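Long-range contact in glycosylation Associate Protein 1 (Streptococcus agalactiae serotype V, PDB 6OYC), which probably takes part, together with its partners Gap2 and Gap3, in the glycosylation and accessory Sec export of a serine-rich surface adhesin: residues R49-R60 / S71-Q81. Residues are numbered along the deposited sequence; the frame is centred on the assembly and turned at random.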
ATOM      1  N   ARG A  49      12.391  -0.833 -15.493  1.00 41.83           N
ATOM      2  CA  ARG A  49      11.155  -0.185 -15.886  1.00 42.87           C
ATOM      3  C   ARG A  49       9.988  -0.946 -15.277  1.00 40.17           C
ATOM      4  O   ARG A  49      10.042  -2.167 -15.107  1.00 39.33           O
ATOM      5  CB  ARG A  49      11.020  -0.119 -17.413  1.00 41.88           C
ATOM      6  CG  ARG A  49       9.693   0.417 -17.891  1.00 39.67           C
ATOM      7  CD  ARG A  49       9.833   1.120 -19.224  1.00 43.40           C
ATOM      8  NE  ARG A  49      10.095   0.173 -20.277  1.00 48.57           N
ATOM      9  CZ  ARG A  49      11.117   0.231 -21.117  1.00 47.24           C
ATOM     10  NH1 ARG A  49      11.998   1.223 -21.055  1.00 43.19           N
ATOM     11  NH2 ARG A  49      11.244  -0.723 -22.029  1.00 45.68           N
ATOM     12  N   LEU A  50       8.935  -0.206 -14.945  1.00 37.39           N
ATOM     13  CA  LEU A  50       7.711  -0.780 -14.411  1.00 35.42           C
ATOM     14  C   LEU A  50       6.728  -1.044 -15.547  1.00 33.98           C
ATOM     15  O   LEU A  50       6.605  -0.238 -16.470  1.00 36.82           O
ATOM     16  CB  LEU A  50       7.110   0.179 -13.385  1.00 38.97           C
ATOM     17  CG  LEU A  50       6.011  -0.291 -12.439  1.00 41.30           C
ATOM     18  CD1 LEU A  50       6.558  -1.136 -11.311  1.00 33.51           C
ATOM     19  CD2 LEU A  50       5.299   0.954 -11.895  1.00 43.30           C
ATOM     20  N   VAL A  51       6.046  -2.183 -15.489  1.00 29.71           N
ATOM     21  CA  VAL A  51       5.103  -2.592 -16.530  1.00 33.52           C
ATOM     22  C   VAL A  51       3.765  -2.802 -15.833  1.00 32.77           C
ATOM     23  O   VAL A  51       3.554  -3.831 -15.175  1.00 31.00           O
ATOM     24  CB  VAL A  51       5.551  -3.863 -17.271  1.00 35.72           C
ATOM     25  CG1 VAL A  51       4.535  -4.250 -18.324  1.00 30.82           C
ATOM     26  CG2 VAL A  51       6.961  -3.699 -17.894  1.00 34.00           C
ATOM     27  N   VAL A  52       2.852  -1.846 -15.998  1.00 30.23           N
ATOM     28  CA  VAL A  52       1.619  -1.774 -15.213  1.00 32.33           C
ATOM     29  C   VAL A  52       0.473  -2.267 -16.077  1.00 29.45           C
ATOM     30  O   VAL A  52       0.182  -1.681 -17.126  1.00 31.13           O
ATOM     31  CB  VAL A  52       1.354  -0.342 -14.715  1.00 29.78           C
ATOM     32  CG1 VAL A  52       0.012  -0.264 -13.972  1.00 27.45           C
ATOM     33  CG2 VAL A  52       2.497   0.108 -13.814  1.00 29.73           C
ATOM     34  N   LEU A  53      -0.201  -3.321 -15.626  1.00 30.21           N
ATOM     35  CA  LEU A  53      -1.189  -3.971 -16.478  1.00 28.85           C
ATOM     36  C   LEU A  53      -2.604  -3.470 -16.250  1.00 30.03           C
ATOM     37  O   LEU A  53      -3.419  -3.540 -17.170  1.00 28.19           O
ATOM     38  CB  LEU A  53      -1.156  -5.485 -16.275  1.00 25.31           C
ATOM     39  CG  LEU A  53       0.129  -6.208 -16.671  1.00 31.14           C
ATOM     40  CD1 LEU A  53      -0.051  -7.729 -16.524  1.00 32.46           C
ATOM     41  CD2 LEU A  53       0.553  -5.868 -18.079  1.00 26.92           C
ATOM     42  N   ASN A  54      -2.924  -2.971 -15.056  1.00 28.69           N
ATOM     43  CA  ASN A  54      -4.284  -2.550 -14.750  1.00 28.33           C
ATOM     44  C   ASN A  54      -4.436  -1.048 -14.933  1.00 28.29           C
ATOM     45  O   ASN A  54      -3.466  -0.306 -15.075  1.00 29.16           O
ATOM     46  CB  ASN A  54      -4.676  -2.946 -13.323  1.00 30.66           C
ATOM     47  CG  ASN A  54      -3.769  -2.326 -12.271  1.00 28.82           C
ATOM     48  OD1 ASN A  54      -2.546  -2.423 -12.353  1.00 29.51           O
ATOM     49  ND2 ASN A  54      -4.368  -1.687 -11.283  1.00 32.19           N
ATOM     50  N   TYR A  55      -5.693  -0.614 -14.929  1.00 27.69           N
ATOM     51  CA  TYR A  55      -6.047   0.795 -15.085  1.00 28.04           C
ATOM     52  C   TYR A  55      -5.595   1.594 -13.852  1.00 30.00           C
ATOM     53  O   TYR A  55      -6.015   1.303 -12.725  1.00 27.40           O
ATOM     54  CB  TYR A  55      -7.562   0.876 -15.284  1.00 26.74           C
ATOM     55  CG  TYR A  55      -8.170   2.245 -15.485  1.00 29.19           C
ATOM     56  CD1 TYR A  55      -7.713   3.103 -16.487  1.00 28.88           C
ATOM     57  CD2 TYR A  55      -9.218   2.677 -14.682  1.00 28.06           C
ATOM     58  CE1 TYR A  55      -8.284   4.342 -16.678  1.00 26.33           C
ATOM     59  CE2 TYR A  55      -9.806   3.903 -14.872  1.00 26.73           C
ATOM     60  CZ  TYR A  55      -9.330   4.733 -15.862  1.00 28.52           C
ATOM     61  OH  TYR A  55      -9.905   5.960 -16.050  1.00 30.04           O
ATOM     62  N   MET A  56      -4.737   2.594 -14.045  1.00 27.40           N
ATOM     63  CA  MET A  56      -4.163   3.341 -12.917  1.00 32.09           C
ATOM     64  C   MET A  56      -4.139   4.845 -13.196  1.00 29.15           C
ATOM     65  O   MET A  56      -3.074   5.448 -13.382  1.00 29.42           O
ATOM     66  CB  MET A  56      -2.756   2.818 -12.606  1.00 32.10           C
ATOM     67  CG  MET A  56      -2.752   1.444 -11.947  1.00 32.87           C
ATOM     68  SD  MET A  56      -3.282   1.631 -10.238  1.00 38.92           S
ATOM     69  CE  MET A  56      -1.687   1.875  -9.437  1.00 31.06           C
ATOM     70  N   PRO A  57      -5.305   5.494 -13.200  1.00 29.61           N
ATOM     71  CA  PRO A  57      -5.334   6.946 -13.488  1.00 31.98           C
ATOM     72  C   PRO A  57      -4.573   7.788 -12.469  1.00 28.63           C
ATOM     73  O   PRO A  57      -4.216   8.935 -12.770  1.00 31.26           O
ATOM     74  CB  PRO A  57      -6.831   7.277 -13.480  1.00 29.47           C
ATOM     75  CG  PRO A  57      -7.457   6.166 -12.656  1.00 28.31           C
ATOM     76  CD  PRO A  57      -6.649   4.950 -12.934  1.00 26.16           C
ATOM     77  N   ASN A  58      -4.293   7.252 -11.282  1.00 25.82           N
ATOM     78  CA  ASN A  58      -3.547   7.966 -10.254  1.00 28.32           C
ATOM     79  C   ASN A  58      -2.119   7.456 -10.123  1.00 27.98           C
ATOM     80  O   ASN A  58      -1.514   7.569  -9.053  1.00 28.86           O
ATOM     81  CB  ASN A  58      -4.258   7.865  -8.906  1.00 26.64           C
ATOM     82  CG  ASN A  58      -4.176   9.136  -8.142  1.00 33.96           C
ATOM     83  OD1 ASN A  58      -4.442  10.210  -8.688  1.00 33.71           O
ATOM     84  ND2 ASN A  58      -3.762   9.049  -6.868  1.00 34.02           N
ATOM     85  N   LEU A  59      -1.567   6.902 -11.209  1.00 27.94           N
ATOM     86  CA  LEU A  59      -0.303   6.177 -11.120  1.00 26.61           C
ATOM     87  C   LEU A  59       0.850   7.102 -10.745  1.00 29.38           C
ATOM     88  O   LEU A  59       1.751   6.705  -9.992  1.00 28.95           O
ATOM     89  CB  LEU A  59      -0.024   5.469 -12.443  1.00 26.11           C
ATOM     90  CG  LEU A  59       1.294   4.703 -12.568  1.00 29.71           C
ATOM     91  CD1 LEU A  59       1.443   3.690 -11.450  1.00 27.06           C
ATOM     92  CD2 LEU A  59       1.371   4.004 -13.937  1.00 27.65           C
ATOM     93  N   ARG A  60       0.847   8.338 -11.251  1.00 27.55           N
ATOM     94  CA  ARG A  60       2.017   9.181 -11.033  1.00 28.23           C
ATOM     95  C   ARG A  60       2.112   9.625  -9.569  1.00 30.77           C
ATOM     96  O   ARG A  60       3.201   9.612  -8.985  1.00 26.51           O
ATOM     97  CB  ARG A  60       2.000  10.364 -12.007  1.00 30.52           C
ATOM     98  CG  ARG A  60       2.508   9.995 -13.443  1.00 26.60           C
ATOM     99  CD  ARG A  60       1.503  10.344 -14.549  1.00 24.45           C
ATOM    100  NE  ARG A  60       0.172   9.819 -14.267  1.00 25.98           N
ATOM    101  CZ  ARG A  60      -0.266   8.626 -14.658  1.00 28.99           C
ATOM    102  NH1 ARG A  60       0.513   7.823 -15.392  1.00 24.32           N
ATOM    103  NH2 ARG A  60      -1.493   8.236 -14.318  1.00 27.93           N
ATOM    104  N   SER A  71      11.305   6.579 -12.094  1.00 34.88           N
ATOM    105  CA  SER A  71      11.889   5.281 -12.394  1.00 39.25           C
ATOM    106  C   SER A  71      11.521   4.737 -13.766  1.00 40.01           C
ATOM    107  O   SER A  71      12.155   3.773 -14.207  1.00 47.80           O
ATOM    108  CB  SER A  71      11.500   4.261 -11.322  1.00 41.25           C
ATOM    109  OG  SER A  71      12.496   4.214 -10.312  1.00 44.65           O
ATOM    110  N   GLY A  72      10.552   5.325 -14.467  1.00 36.59           N
ATOM    111  CA  GLY A  72      10.250   4.823 -15.799  1.00 36.38           C
ATOM    112  C   GLY A  72       9.167   3.757 -15.766  1.00 41.23           C
ATOM    113  O   GLY A  72       9.232   2.808 -14.970  1.00 36.15           O
ATOM    114  N   TYR A  73       8.146   3.900 -16.609  1.00 35.99           N
ATOM    115  CA  TYR A  73       7.054   2.948 -16.566  1.00 32.14           C
ATOM    116  C   TYR A  73       6.384   2.887 -17.919  1.00 34.94           C
ATOM    117  O   TYR A  73       6.428   3.838 -18.710  1.00 34.62           O
ATOM    118  CB  TYR A  73       6.012   3.305 -15.498  1.00 32.19           C
ATOM    119  CG  TYR A  73       5.239   4.572 -15.795  1.00 30.07           C
ATOM    120  CD1 TYR A  73       5.742   5.823 -15.417  1.00 28.64           C
ATOM    121  CD2 TYR A  73       4.019   4.533 -16.460  1.00 29.11           C
ATOM    122  CE1 TYR A  73       5.039   6.996 -15.684  1.00 25.78           C
ATOM    123  CE2 TYR A  73       3.304   5.703 -16.723  1.00 28.67           C
ATOM    124  CZ  TYR A  73       3.821   6.929 -16.327  1.00 27.05           C
ATOM    125  OH  TYR A  73       3.121   8.087 -16.597  1.00 29.21           O
ATOM    126  N   TYR A  74       5.749   1.743 -18.156  1.00 34.61           N
ATOM    127  CA  TYR A  74       4.848   1.525 -19.272  1.00 33.97           C
ATOM    128  C   TYR A  74       3.494   1.118 -18.697  1.00 32.68           C
ATOM    129  O   TYR A  74       3.420   0.226 -17.844  1.00 33.06           O
ATOM    130  CB  TYR A  74       5.386   0.444 -20.233  1.00 34.69           C
ATOM    131  CG  TYR A  74       4.347  -0.035 -21.216  1.00 34.49           C
ATOM    132  CD1 TYR A  74       4.111   0.656 -22.404  1.00 32.08           C
ATOM    133  CD2 TYR A  74       3.574  -1.164 -20.942  1.00 32.42           C
ATOM    134  CE1 TYR A  74       3.141   0.212 -23.306  1.00 32.39           C
ATOM    135  CE2 TYR A  74       2.618  -1.602 -21.821  1.00 32.47           C
ATOM    136  CZ  TYR A  74       2.403  -0.912 -23.002  1.00 32.46           C
ATOM    137  OH  TYR A  74       1.430  -1.359 -23.864  1.00 34.73           O
ATOM    138  N   SER A  75       2.438   1.773 -19.153  1.00 30.93           N
ATOM    139  CA  SER A  75       1.085   1.504 -18.685  1.00 32.14           C
ATOM    140  C   SER A  75       0.254   1.018 -19.860  1.00 31.67           C
ATOM    141  O   SER A  75       0.045   1.757 -20.827  1.00 31.64           O
ATOM    142  CB  SER A  75       0.449   2.744 -18.053  1.00 28.08           C
ATOM    143  OG  SER A  75      -0.960   2.611 -18.037  1.00 30.50           O
ATOM    144  N   VAL A  76      -0.213  -0.223 -19.773  1.00 30.95           N
ATOM    145  CA  VAL A  76      -1.073  -0.781 -20.809  1.00 30.06           C
ATOM    146  C   VAL A  76      -2.222   0.181 -21.128  1.00 31.13           C
ATOM    147  O   VAL A  76      -2.517   0.470 -22.294  1.00 32.55           O
ATOM    148  CB  VAL A  76      -1.587  -2.166 -20.372  1.00 27.00           C
ATOM    149  CG1 VAL A  76      -2.781  -2.572 -21.179  1.00 31.20           C
ATOM    150  CG2 VAL A  76      -0.493  -3.207 -20.450  1.00 26.46           C
ATOM    151  N   PHE A  77      -2.880   0.701 -20.096  1.00 28.68           N
ATOM    152  CA  PHE A  77      -4.060   1.532 -20.339  1.00 31.27           C
ATOM    153  C   PHE A  77      -3.689   2.891 -20.912  1.00 28.65           C
ATOM    154  O   PHE A  77      -4.433   3.429 -21.732  1.00 30.98           O
ATOM    155  CB  PHE A  77      -4.888   1.689 -19.060  1.00 30.31           C
ATOM    156  CG  PHE A  77      -5.844   0.547 -18.840  1.00 29.14           C
ATOM    157  CD1 PHE A  77      -5.371  -0.686 -18.391  1.00 26.13           C
ATOM    158  CD2 PHE A  77      -7.198   0.691 -19.126  1.00 26.26           C
ATOM    159  CE1 PHE A  77      -6.231  -1.742 -18.187  1.00 23.95           C
ATOM    160  CE2 PHE A  77      -8.068  -0.365 -18.926  1.00 27.70           C
ATOM    161  CZ  PHE A  77      -7.582  -1.591 -18.465  1.00 28.40           C
ATOM    162  N   ASP A  78      -2.556   3.466 -20.487  1.00 30.39           N
ATOM    163  CA  ASP A  78      -2.032   4.671 -21.131  1.00 31.81           C
ATOM    164  C   ASP A  78      -1.864   4.457 -22.638  1.00 33.59           C
ATOM    165  O   ASP A  78      -2.239   5.309 -23.453  1.00 34.66           O
ATOM    166  CB  ASP A  78      -0.692   5.062 -20.496  1.00 31.22           C
ATOM    167  CG  ASP A  78      -0.849   5.878 -19.203  1.00 32.32           C
ATOM    168  OD1 ASP A  78      -1.910   5.842 -18.540  1.00 29.83           O
ATOM    169  OD2 ASP A  78       0.122   6.558 -18.842  1.00 31.71           O
ATOM    170  N   ASP A  79      -1.289   3.318 -23.016  1.00 33.35           N
ATOM    171  CA  ASP A  79      -1.129   2.943 -24.421  1.00 31.42           C
ATOM    172  C   ASP A  79      -2.482   2.851 -25.126  1.00 30.42           C
ATOM    173  O   ASP A  79      -2.719   3.505 -26.146  1.00 30.86           O
ATOM    174  CB  ASP A  79      -0.389   1.604 -24.464  1.00 34.08           C
ATOM    175  CG  ASP A  79      -0.003   1.165 -25.868  1.00 38.31           C
ATOM    176  OD1 ASP A  79      -0.474   1.745 -26.863  1.00 39.86           O
ATOM    177  OD2 ASP A  79       0.785   0.202 -25.959  1.00 37.63           O
ATOM    178  N   ILE A  80      -3.379   2.027 -24.591  1.00 32.14           N
ATOM    179  CA  ILE A  80      -4.730   1.921 -25.136  1.00 30.52           C
ATOM    180  C   ILE A  80      -5.345   3.300 -25.331  1.00 34.30           C
ATOM    181  O   ILE A  80      -5.836   3.633 -26.415  1.00 33.65           O
ATOM    182  CB  ILE A  80      -5.599   1.056 -24.214  1.00 30.60           C
ATOM    183  CG1 ILE A  80      -5.027  -0.355 -24.150  1.00 31.16           C
ATOM    184  CG2 ILE A  80      -7.060   1.073 -24.666  1.00 30.35           C
ATOM    185  CD1 ILE A  80      -5.780  -1.244 -23.199  1.00 29.86           C
ATOM    186  N   GLN A  81      -5.331   4.121 -24.282  1.00 32.19           N
ATOM    187  CA  GLN A  81      -6.098   5.358 -24.290  1.00 31.63           C
ATOM    188  C   GLN A  81      -5.427   6.489 -25.061  1.00 33.91           C
ATOM    189  O   GLN A  81      -5.989   7.585 -25.090  1.00 31.45           O
ATOM    190  CB  GLN A  81      -6.376   5.813 -22.854  1.00 28.86           C
ATOM    191  CG  GLN A  81      -7.357   4.922 -22.098  1.00 26.18           C
ATOM    192  CD  GLN A  81      -7.553   5.390 -20.681  1.00 29.28           C
ATOM    193  OE1 GLN A  81      -6.978   4.815 -19.744  1.00 27.19           O
ATOM    194  NE2 GLN A  81      -8.342   6.467 -20.506  1.00 25.52           N
TER
HETATM  195  O   HOH W   1      -1.923   0.218 -17.048  1.00 30.61           O
HETATM  196  O   HOH W   2      -3.424   3.553 -16.581  1.00 30.09           O
HETATM  197  O   HOH W   3      -1.642   5.774 -15.848  1.00 30.80           O
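The F77 ring carries Y55 CB over one face, 3.8 Å from its centroid and almost on the ring normal, a CH-pi contact. L53 O lies at the edge of the same ring. The rings of F77 and Y55 sit just past the C-terminal ends of the two parallel strands, 48-52 and 73-75, of a beta-alpha-beta unit whose helix is 59-65. The Y55 ring has P57 CD over one face and Q81 OE1 at its edge, 3.4 Å from CE1. The two rings lie oblique, their planes 51° apart. Y55 points its CG anti to the backbone N (chi1 -179°), which brings CD1 against F77 CD2. Y55 OH bonds to S155 and S156 beyond the contact.

Strand 73-75 is an edge strand, within this chain, of a Rossmann-like parallel sheet, consistent with the GT-B clan. L50 pairs with G72 and Y74, and V52 with Y74 and V76, through four backbone hydrogen bonds.

L50, V52, Y73 and S75 share one sheet face, where helix 59-65 packs. There L59 CD2 lies 3.7 Å from Y73 CD2. R60 NH1 donates to Y73 OH at 2.9 Å, with the oxygen in the guanidinium plane. The guanidinium and the Y73 ring stand 53° apart. D78 OD2 adds a long salt bridge to NH1, but R60 NE pairs with D150, and D78 OD2 with R151.

S75 is the N-cap of helix 76-80, its OG accepting from D78 N at 3.0 Å. Ordered waters bridge the two segments just beyond the strands. Water 3 joins D78 OD1 to M56 O and R60 NH2. Water 1 donates to V52 O and N54 O and accepts from S75 OG (2.8 Å) and F77 N.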